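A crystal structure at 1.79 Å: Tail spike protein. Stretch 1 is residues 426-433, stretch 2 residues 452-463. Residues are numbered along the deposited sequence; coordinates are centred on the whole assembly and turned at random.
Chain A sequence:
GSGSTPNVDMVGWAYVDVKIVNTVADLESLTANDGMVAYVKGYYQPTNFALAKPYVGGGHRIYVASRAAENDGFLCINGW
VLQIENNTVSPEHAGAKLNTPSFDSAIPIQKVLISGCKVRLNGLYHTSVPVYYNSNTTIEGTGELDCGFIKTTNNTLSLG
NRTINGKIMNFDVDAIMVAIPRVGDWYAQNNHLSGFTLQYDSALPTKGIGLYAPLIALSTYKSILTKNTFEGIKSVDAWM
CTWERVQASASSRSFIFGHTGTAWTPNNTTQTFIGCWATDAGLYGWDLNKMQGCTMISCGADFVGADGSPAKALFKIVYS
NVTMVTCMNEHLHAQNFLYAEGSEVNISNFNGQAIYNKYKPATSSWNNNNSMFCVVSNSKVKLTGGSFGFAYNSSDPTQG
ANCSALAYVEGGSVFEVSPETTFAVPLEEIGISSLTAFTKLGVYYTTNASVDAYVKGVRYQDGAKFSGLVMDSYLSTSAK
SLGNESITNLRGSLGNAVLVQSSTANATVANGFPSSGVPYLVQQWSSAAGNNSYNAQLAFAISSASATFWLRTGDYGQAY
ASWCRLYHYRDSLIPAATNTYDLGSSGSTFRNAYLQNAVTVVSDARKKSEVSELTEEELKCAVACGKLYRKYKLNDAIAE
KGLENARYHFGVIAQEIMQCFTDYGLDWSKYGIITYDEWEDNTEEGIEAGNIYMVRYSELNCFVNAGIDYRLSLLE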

# COMPACT_ATOMS: atom_id res chain seq x y z
N PRO A 426 -22.76 15.02 2.78
CA PRO A 426 -22.86 14.19 3.99
C PRO A 426 -23.61 12.88 3.78
O PRO A 426 -24.63 12.82 3.09
N LEU A 427 -23.11 11.85 4.45
CA LEU A 427 -23.86 10.61 4.61
C LEU A 427 -25.09 10.85 5.48
O LEU A 427 -25.13 11.79 6.27
N GLU A 428 -26.11 10.02 5.29
CA GLU A 428 -27.40 10.29 5.92
C GLU A 428 -27.77 9.34 7.05
O GLU A 428 -28.38 9.79 8.03
N GLU A 429 -27.47 8.05 6.95
CA GLU A 429 -27.92 7.11 7.97
C GLU A 429 -27.22 5.78 7.74
O GLU A 429 -26.60 5.55 6.69
N ILE A 430 -27.34 4.90 8.73
CA ILE A 430 -26.80 3.55 8.64
C ILE A 430 -27.74 2.64 9.41
O ILE A 430 -28.22 3.00 10.49
N GLY A 431 -28.04 1.47 8.85
CA GLY A 431 -28.87 0.53 9.59
C GLY A 431 -29.18 -0.73 8.82
O GLY A 431 -28.90 -0.86 7.62
N ILE A 432 -29.77 -1.67 9.55
CA ILE A 432 -30.24 -2.93 8.98
C ILE A 432 -31.38 -2.65 8.02
O ILE A 432 -32.28 -1.85 8.32
N SER A 433 -31.38 -3.33 6.88
CA SER A 433 -32.41 -3.12 5.88
C SER A 433 -32.77 -4.42 5.19
O SER A 433 -31.89 -5.21 4.85
N ASP A 452 -18.33 -1.82 9.91
CA ASP A 452 -17.51 -1.05 10.86
C ASP A 452 -17.27 0.26 10.13
O ASP A 452 -16.33 0.37 9.34
N ALA A 453 -18.16 1.22 10.35
CA ALA A 453 -18.23 2.38 9.47
C ALA A 453 -18.51 3.64 10.27
O ALA A 453 -19.47 3.71 11.04
N TYR A 454 -17.67 4.65 10.05
CA TYR A 454 -17.97 5.98 10.55
C TYR A 454 -19.05 6.63 9.71
O TYR A 454 -18.97 6.67 8.47
N VAL A 455 -20.06 7.16 10.39
CA VAL A 455 -21.11 7.94 9.77
C VAL A 455 -21.36 9.17 10.65
O VAL A 455 -21.75 9.04 11.81
N LYS A 456 -21.13 10.36 10.09
CA LYS A 456 -21.32 11.63 10.81
C LYS A 456 -20.56 11.66 12.14
O LYS A 456 -21.07 12.11 13.16
N GLY A 457 -19.31 11.20 12.11
CA GLY A 457 -18.44 11.20 13.27
C GLY A 457 -18.66 10.10 14.28
O GLY A 457 -18.01 10.11 15.33
N VAL A 458 -19.55 9.15 14.00
CA VAL A 458 -19.88 8.07 14.93
C VAL A 458 -19.52 6.74 14.29
O VAL A 458 -19.92 6.47 13.15
N ARG A 459 -18.80 5.91 15.02
CA ARG A 459 -18.38 4.61 14.52
C ARG A 459 -19.46 3.60 14.84
O ARG A 459 -19.81 3.41 16.01
N TYR A 460 -20.00 2.95 13.81
CA TYR A 460 -21.00 1.91 13.95
C TYR A 460 -20.37 0.57 13.63
O TYR A 460 -19.83 0.38 12.53
N GLN A 461 -20.44 -0.35 14.58
CA GLN A 461 -19.98 -1.72 14.40
C GLN A 461 -21.14 -2.68 14.66
O GLN A 461 -21.81 -2.59 15.70
N ASP A 462 -21.37 -3.59 13.72
CA ASP A 462 -22.45 -4.57 13.88
C ASP A 462 -22.12 -5.82 13.08
O ASP A 462 -21.38 -5.77 12.10
N GLY A 463 -22.68 -6.94 13.49
CA GLY A 463 -22.56 -8.16 12.72
C GLY A 463 -21.64 -9.17 13.40
O GLY A 463 -20.97 -8.88 14.40

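The contact between the two stretches is a small, mainly apolar side-chain packing of an irregular segment and short strand against one side of a β-hairpin, burying 404 Å² in total and supplemented by a single weak hydrogen bond from a lysine. The hairpin is formed by strands 452-455 and 458-462, joined by a type I' turn from Val-455 to Val-458 and held by backbone pairs between Ala-453 and Tyr-460 and between Val-455 and Val-458. Alternation along these strands directs Ala-453, Val-455, Tyr-460 and Asp-462 toward the first stretch, whereas Asp-452, Tyr-454 and Gln-461 point away.

Ile-430 is the centre of the contact and has the largest covered area of any residue in it. Its CA-to-CB bond points toward the hairpin, and with chi1 and chi2 both t it packs against Ala-453, Val-455 and Tyr-460. Ile-430 CD1 lies 4.1 Å from CB of Ala-453. Ile-430 CG2 approaches CG2 of Val-455 (t) at 3.9 Å and sits over one face of the Tyr-460 ring. This last contact is a CH-pi interaction: CG2 of Ile-430 is 3.6 Å from the centroid of the Tyr-460 ring and only 14° off the ring normal. The m rotamer of Tyr-460, with chi2 at 88°, presents that face to the methyl group.

Leu-427, buried and in the m,t rotamer, extends the apolar patch toward the turn. Leu-427 CB packs at 4.1 Å against CG1 of Val-455, and Val-455 thus touches both Leu-427 and Ile-430. CD1 of Leu-427 also comes within 4.1 Å of the backbone O of Tyr-454.

At the turn, Lys-456 leaves its backbone sideways, but its long chain, with chi1 m, chi2 t, chi3 at -101° between wells and chi4 t, brings its end nearer the first stretch. Lys-456 CG lies 3.8 Å from O of Leu-427, and Lys-456 NZ donates a weak hydrogen bond of 3.2 Å to the backbone O of Glu-428. The CA-to-CB bonds of Glu-428 and Glu-429 point away, and their carboxylates make hydrogen bonds elsewhere in the structure. At the other end, Ile-432 (m,t) starts sideways and brings Ile-432 CD1 to 4.1 Å from OD2 of Asp-462, a van der Waals contact.

Away from the first stretch, Asp-452 forms a salt bridge with Arg-459, with Arg-459 NE to Asp-452 OD1 at 2.7 Å, and Asp-452 OD2 accepts a hydrogen bond from NE2 of Gln-461 at 3.1 Å.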

# COMPACT_ATOMS: atom_id res chain seq x y z
CB PRO A 426 -23.64 15.09 4.96
CG PRO A 426 -23.46 16.47 4.47
CD PRO A 426 -23.28 16.40 3.00
CB LEU A 427 -22.98 9.54 5.23
CG LEU A 427 -21.66 9.22 4.54
CD1 LEU A 427 -21.05 8.00 5.18
CD2 LEU A 427 -21.84 8.96 3.04
CB GLU A 428 -28.49 10.26 4.86
CG GLU A 428 -28.28 11.34 3.82
CD GLU A 428 -29.47 11.49 2.90
OE1 GLU A 428 -30.54 11.95 3.37
OE2 GLU A 428 -29.33 11.13 1.73
CB GLU A 429 -29.44 6.93 7.96
CG GLU A 429 -29.98 6.32 6.68
CD GLU A 429 -31.51 6.24 6.63
OE1 GLU A 429 -32.17 6.80 7.53
OE2 GLU A 429 -32.05 5.62 5.69
CB ILE A 430 -25.35 3.48 9.16
CG1 ILE A 430 -24.86 2.03 9.24
CG2 ILE A 430 -25.19 4.16 10.51
CD1 ILE A 430 -23.34 1.95 9.30
CB ILE A 432 -30.69 -3.87 10.10
CG1 ILE A 432 -29.49 -4.25 10.96
CG2 ILE A 432 -31.36 -5.11 9.53
CD1 ILE A 432 -29.86 -4.92 12.26
CB SER A 433 -31.95 -2.12 4.82
OG SER A 433 -32.95 -1.94 3.82
CB ASP A 452 -16.22 -1.76 11.23
CG ASP A 452 -15.38 -0.98 12.22
OD1 ASP A 452 -15.72 0.18 12.51
OD2 ASP A 452 -14.36 -1.53 12.70
CB ALA A 453 -19.30 2.22 8.40
CB TYR A 454 -16.71 6.85 10.56
CG TYR A 454 -15.92 6.64 11.81
CD1 TYR A 454 -15.03 5.57 11.93
CD2 TYR A 454 -16.05 7.50 12.88
CE1 TYR A 454 -14.31 5.37 13.08
CE2 TYR A 454 -15.32 7.32 14.04
CZ TYR A 454 -14.46 6.26 14.14
OH TYR A 454 -13.76 6.09 15.32
CB VAL A 455 -22.41 7.12 9.60
CG1 VAL A 455 -23.50 7.99 9.00
CG2 VAL A 455 -22.15 5.89 8.74
CB LYS A 456 -22.80 11.91 11.05
CG LYS A 456 -23.60 12.12 9.77
CD LYS A 456 -25.00 12.68 10.07
CE LYS A 456 -26.07 11.61 10.00
NZ LYS A 456 -27.44 12.21 9.96
CB VAL A 458 -21.36 8.10 15.32
CG1 VAL A 458 -21.72 6.95 16.27
CG2 VAL A 458 -21.71 9.44 15.93
CB ARG A 459 -17.05 4.19 15.14
CG ARG A 459 -16.48 2.92 14.54
CD ARG A 459 -15.15 2.57 15.21
NE ARG A 459 -14.46 1.48 14.54
CZ ARG A 459 -13.20 1.14 14.80
NH1 ARG A 459 -12.50 1.81 15.73
NH2 ARG A 459 -12.63 0.13 14.15
CB TYR A 460 -22.19 2.18 13.02
CG TYR A 460 -22.92 3.44 13.40
CD1 TYR A 460 -22.54 4.68 12.88
CD2 TYR A 460 -23.98 3.39 14.30
CE1 TYR A 460 -23.21 5.83 13.24
CE2 TYR A 460 -24.66 4.54 14.66
CZ TYR A 460 -24.26 5.75 14.13
OH TYR A 460 -24.94 6.87 14.52
CB GLN A 461 -18.81 -2.04 15.35
CG GLN A 461 -17.58 -1.19 15.14
CD GLN A 461 -16.48 -1.50 16.13
OE1 GLN A 461 -16.70 -1.51 17.34
NE2 GLN A 461 -15.28 -1.76 15.64
CB ASP A 462 -23.77 -3.96 13.42
CG ASP A 462 -25.00 -4.64 14.00
OD1 ASP A 462 -24.86 -5.60 14.79
OD2 ASP A 462 -26.12 -4.20 13.67